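Long-range contact in malic enzyme (Entamoeba histolytica, PDB 3NV9), which probably catalyses the oxidative decarboxylation of malate to pyruvate with NAD(P)+ as oxidant, and assembles as an entangled dimer: residues 89-101 with 128-140. Numbering follows the deposited sequence.
Sequences RGNFVGVVSDSTR and GGIDAVPICIDSK
V93, V95 and S97 bond through both backbone N and O to strand 131-136 and its continuation, a clear case of parallel pairing. They donate to the carbonyls of D131, V133 and I135, respectively, and accept from the amides of V133, I135 and I137 in the same order; D131 N, bonded to N91 O, makes the seventh bond. The shortest runs from I135 N to V95 O (2.6 Å). Most of the weaker CA-H...O contacts share these carbonyl oxygens, as A132 CA does at V93 O (3.1 Å).

Apolar side chains meet on both faces of the pair. On one, F92 lays its CZ against V133 CG2 (3.7 Å), while its CD1 edge faces the D131 carbonyl; V96 CG2 rests on I135 CB at 4.0 Å. On the other, V93 CG2, held beside its own backbone N with CG1 anti (chi1 170°), presses on I130 CG2 at 3.4 Å, tighter than usual. Helix 114-128, the crossover of this right-handed beta-alpha-beta unit, covers A132, P134 and C136 with M117 and M124; helix 148-158 covers V96 and I135.

Past the strand ends, D98 OD1 lies 2.7 Å from S139 OG, which also meets N146, and a water accepts from S139 N (2.7 Å) and lies 2.8 Å from D98 O, able to bridge the two loops. At the opposite end, D131 OD1 forms a salt bridge with K125 and accepts from I49 N of the second subunit.

Main-chain bonds thus hold the strands together, side-chain contacts fit this particular alignment, and a carboxylate on the outermost strand of this chain's sheet ties it to the dimer partner.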
loop_
_atom_site.group_PDB
_atom_site.type_symbol
_atom_site.label_atom_id
_atom_site.label_comp_id
_atom_site.label_asym_id
_atom_site.label_seq_id
_atom_site.Cartn_x
_atom_site.Cartn_y
_atom_site.Cartn_z
ATOM N N ARG A 89 -9.524 1.851 -3.929
ATOM C CA ARG A 89 -10.010 0.609 -3.267
ATOM C C ARG A 89 -10.560 -0.466 -4.240
ATOM O O ARG A 89 -10.220 -1.653 -4.150
ATOM C CB ARG A 89 -11.057 0.914 -2.199
ATOM C CG ARG A 89 -11.591 -0.347 -1.507
ATOM C CD ARG A 89 -12.654 0.002 -0.417
ATOM N NE ARG A 89 -12.863 -1.129 0.508
ATOM C CZ ARG A 89 -13.901 -1.310 1.346
ATOM N NH1 ARG A 89 -14.888 -0.392 1.469
ATOM N NH2 ARG A 89 -13.920 -2.405 2.118
ATOM N N GLY A 90 -11.415 -0.039 -5.169
ATOM C CA GLY A 90 -12.014 -0.975 -6.131
ATOM C C GLY A 90 -11.038 -1.794 -6.933
ATOM O O GLY A 90 -11.401 -2.874 -7.414
ATOM N N ASN A 91 -9.786 -1.332 -7.074
ATOM C CA ASN A 91 -8.771 -2.169 -7.750
ATOM C C ASN A 91 -7.567 -2.502 -6.825
ATOM O O ASN A 91 -6.491 -2.838 -7.313
ATOM C CB ASN A 91 -8.369 -1.481 -9.085
ATOM C CG ASN A 91 -7.567 -2.394 -10.060
ATOM O OD1 ASN A 91 -6.520 -1.972 -10.569
ATOM N ND2 ASN A 91 -8.041 -3.604 -10.310
ATOM N N PHE A 92 -7.768 -2.462 -5.487
ATOM C CA PHE A 92 -6.633 -2.473 -4.499
ATOM C C PHE A 92 -6.625 -3.790 -3.745
ATOM O O PHE A 92 -7.630 -4.149 -3.073
ATOM C CB PHE A 92 -6.745 -1.280 -3.498
ATOM C CG PHE A 92 -5.442 -0.879 -2.795
ATOM C CD1 PHE A 92 -4.173 -1.098 -3.391
ATOM C CD2 PHE A 92 -5.494 -0.182 -1.579
ATOM C CE1 PHE A 92 -2.970 -0.668 -2.750
ATOM C CE2 PHE A 92 -4.313 0.252 -0.916
ATOM C CZ PHE A 92 -3.041 -0.004 -1.498
ATOM N N VAL A 93 -5.506 -4.510 -3.848
ATOM C CA VAL A 93 -5.353 -5.805 -3.231
ATOM C C VAL A 93 -4.272 -5.749 -2.164
ATOM O O VAL A 93 -3.220 -5.155 -2.419
ATOM C CB VAL A 93 -5.069 -6.896 -4.255
ATOM C CG1 VAL A 93 -4.679 -8.200 -3.558
ATOM C CG2 VAL A 93 -6.366 -7.112 -5.160
ATOM N N GLY A 94 -4.557 -6.289 -0.960
ATOM C CA GLY A 94 -3.534 -6.405 0.094
ATOM C C GLY A 94 -2.923 -7.793 0.132
ATOM O O GLY A 94 -3.643 -8.762 0.179
ATOM N N VAL A 95 -1.610 -7.887 0.041
ATOM C CA VAL A 95 -0.943 -9.181 0.038
ATOM C C VAL A 95 -0.530 -9.335 1.489
ATOM O O VAL A 95 0.477 -8.757 1.904
ATOM C CB VAL A 95 0.327 -9.181 -0.918
ATOM C CG1 VAL A 95 0.983 -10.561 -1.086
ATOM C CG2 VAL A 95 -0.074 -8.703 -2.346
ATOM N N VAL A 96 -1.341 -10.051 2.252
ATOM C CA VAL A 96 -1.243 -10.144 3.706
ATOM C C VAL A 96 -0.527 -11.440 4.061
ATOM O O VAL A 96 -0.894 -12.517 3.602
ATOM C CB VAL A 96 -2.665 -10.039 4.397
ATOM C CG1 VAL A 96 -2.584 -10.224 5.946
ATOM C CG2 VAL A 96 -3.274 -8.702 4.084
ATOM N N SER A 97 0.560 -11.301 4.804
ATOM C CA SER A 97 1.321 -12.463 5.275
ATOM C C SER A 97 1.870 -12.189 6.664
ATOM O O SER A 97 2.120 -11.035 6.991
ATOM C CB SER A 97 2.479 -12.750 4.374
ATOM O OG SER A 97 3.117 -13.963 4.781
ATOM N N ASP A 98 2.031 -13.233 7.471
ATOM C CA ASP A 98 2.714 -13.099 8.739
ATOM C C ASP A 98 4.133 -13.632 8.668
ATOM O O ASP A 98 4.845 -13.704 9.680
ATOM C CB ASP A 98 1.867 -13.680 9.911
ATOM C CG ASP A 98 1.733 -15.217 9.903
ATOM O OD1 ASP A 98 1.128 -15.704 10.897
ATOM O OD2 ASP A 98 2.220 -15.941 9.000
ATOM N N SER A 99 4.519 -13.965 7.427
ATOM C CA SER A 99 5.834 -14.448 7.002
ATOM C C SER A 99 6.284 -15.712 7.711
ATOM O O SER A 99 7.448 -15.909 7.980
ATOM C CB SER A 99 6.902 -13.360 7.106
ATOM O OG SER A 99 6.422 -12.200 6.529
ATOM N N THR A 100 5.329 -16.579 7.916
ATOM C CA THR A 100 5.470 -17.753 8.720
ATOM C C THR A 100 5.701 -19.002 7.811
ATOM O O THR A 100 6.327 -19.944 8.228
ATOM C CB THR A 100 4.187 -17.771 9.602
ATOM O OG1 THR A 100 4.500 -17.804 10.986
ATOM C CG2 THR A 100 3.168 -18.702 9.196
ATOM N N ARG A 101 5.235 -18.981 6.550
ATOM C CA ARG A 101 5.560 -20.051 5.587
ATOM C C ARG A 101 6.061 -19.452 4.249
ATOM O O ARG A 101 5.423 -19.536 3.200
ATOM C CB ARG A 101 4.329 -20.974 5.399
ATOM C CG ARG A 101 4.640 -22.426 4.980
ATOM C CD ARG A 101 5.679 -23.059 5.926
ATOM N NE ARG A 101 5.080 -23.700 7.114
ATOM C CZ ARG A 101 5.619 -23.767 8.347
ATOM N NH1 ARG A 101 6.793 -23.196 8.646
ATOM N NH2 ARG A 101 4.956 -24.418 9.307
ATOM N N GLY A 128 -1.813 -8.799 -14.050
ATOM C CA GLY A 128 -3.224 -8.664 -13.831
ATOM C C GLY A 128 -3.883 -7.285 -13.894
ATOM O O GLY A 128 -5.115 -7.194 -13.785
ATOM N N GLY A 129 -3.110 -6.207 -13.990
ATOM C CA GLY A 129 -3.766 -4.924 -13.998
ATOM C C GLY A 129 -4.288 -4.567 -12.619
ATOM O O GLY A 129 -5.104 -3.661 -12.506
ATOM N N ILE A 130 -3.779 -5.236 -11.581
ATOM C CA ILE A 130 -4.221 -5.009 -10.231
ATOM C C ILE A 130 -3.290 -4.107 -9.425
ATOM O O ILE A 130 -2.062 -4.254 -9.527
ATOM C CB ILE A 130 -4.401 -6.365 -9.564
ATOM C CG1 ILE A 130 -5.430 -7.176 -10.383
ATOM C CG2 ILE A 130 -4.920 -6.230 -8.164
ATOM C CD1 ILE A 130 -5.317 -8.636 -10.174
ATOM N N ASP A 131 -3.825 -3.133 -8.659
ATOM C CA ASP A 131 -2.913 -2.367 -7.726
ATOM C C ASP A 131 -2.779 -3.119 -6.398
ATOM O O ASP A 131 -3.759 -3.466 -5.808
ATOM C CB ASP A 131 -3.400 -0.943 -7.528
ATOM C CG ASP A 131 -3.360 -0.155 -8.836
ATOM O OD1 ASP A 131 -2.263 0.002 -9.408
ATOM O OD2 ASP A 131 -4.424 0.292 -9.305
ATOM N N ALA A 132 -1.579 -3.436 -5.951
ATOM C CA ALA A 132 -1.443 -4.315 -4.786
ATOM C C ALA A 132 -0.187 -3.913 -4.014
ATOM O O ALA A 132 0.767 -3.406 -4.607
ATOM C CB ALA A 132 -1.381 -5.701 -5.207
ATOM N N VAL A 133 -0.220 -4.049 -2.687
ATOM C CA VAL A 133 0.947 -3.780 -1.920
ATOM C C VAL A 133 1.224 -4.899 -0.894
ATOM O O VAL A 133 0.322 -5.542 -0.405
ATOM C CB VAL A 133 0.933 -2.395 -1.242
ATOM C CG1 VAL A 133 1.135 -1.290 -2.274
ATOM C CG2 VAL A 133 -0.263 -2.200 -0.375
ATOM N N PRO A 134 2.502 -5.143 -0.600
ATOM C CA PRO A 134 2.765 -6.113 0.473
ATOM C C PRO A 134 2.204 -5.591 1.828
ATOM O O PRO A 134 2.293 -4.366 2.123
ATOM C CB PRO A 134 4.294 -6.225 0.472
ATOM C CG PRO A 134 4.803 -4.997 -0.290
ATOM C CD PRO A 134 3.686 -4.370 -1.018
ATOM N N ILE A 135 1.579 -6.480 2.624
ATOM C CA ILE A 135 1.217 -6.143 4.018
ATOM C C ILE A 135 1.763 -7.220 4.904
ATOM O O ILE A 135 1.089 -8.186 5.159
ATOM C CB ILE A 135 -0.298 -6.069 4.212
ATOM C CG1 ILE A 135 -0.921 -5.057 3.246
ATOM C CG2 ILE A 135 -0.698 -5.709 5.684
ATOM C CD1 ILE A 135 -0.735 -3.597 3.654
ATOM N N CYS A 136 3.020 -7.079 5.313
ATOM C CA CYS A 136 3.714 -8.072 6.193
ATOM C C CYS A 136 3.550 -7.689 7.677
ATOM O O CYS A 136 3.898 -6.599 8.085
ATOM C CB CYS A 136 5.198 -8.171 5.820
ATOM S SG CYS A 136 5.405 -9.067 4.313
ATOM N N ILE A 137 2.968 -8.578 8.464
ATOM C CA ILE A 137 2.586 -8.244 9.832
ATOM C C ILE A 137 3.215 -9.195 10.793
ATOM O O ILE A 137 3.606 -10.310 10.426
ATOM C CB ILE A 137 1.078 -8.332 10.042
ATOM C CG1 ILE A 137 0.599 -9.822 10.003
ATOM C CG2 ILE A 137 0.344 -7.388 9.047
ATOM C CD1 ILE A 137 -0.951 -10.029 10.201
ATOM N N ASP A 138 3.301 -8.752 12.039
ATOM C CA ASP A 138 3.668 -9.653 13.127
ATOM C C ASP A 138 2.392 -10.273 13.649
ATOM O O ASP A 138 1.456 -9.567 14.063
ATOM C CB ASP A 138 4.362 -8.879 14.239
ATOM C CG ASP A 138 4.905 -9.814 15.357
ATOM O OD1 ASP A 138 4.659 -11.052 15.343
ATOM O OD2 ASP A 138 5.626 -9.300 16.228
ATOM N N SER A 139 2.297 -11.595 13.645
ATOM C CA SER A 139 1.062 -12.187 14.249
ATOM C C SER A 139 1.305 -12.800 15.668
ATOM O O SER A 139 0.464 -13.534 16.175
ATOM C CB SER A 139 0.442 -13.210 13.315
ATOM O OG SER A 139 1.251 -14.395 13.276
ATOM N N LYS A 140 2.447 -12.513 16.301
ATOM C CA LYS A 140 2.843 -13.226 17.545
ATOM C C LYS A 140 2.106 -12.655 18.679
ATOM O O LYS A 140 1.894 -11.434 18.736
ATOM C CB LYS A 140 4.346 -13.148 17.836
ATOM C CG LYS A 140 5.132 -14.159 16.981
ATOM C CD LYS A 140 6.619 -14.151 17.259
ATOM C CE LYS A 140 7.227 -12.718 17.262
ATOM N NZ LYS A 140 7.200 -12.055 15.913
HETATM O O HOH W 1 4.331 -12.928 12.371
#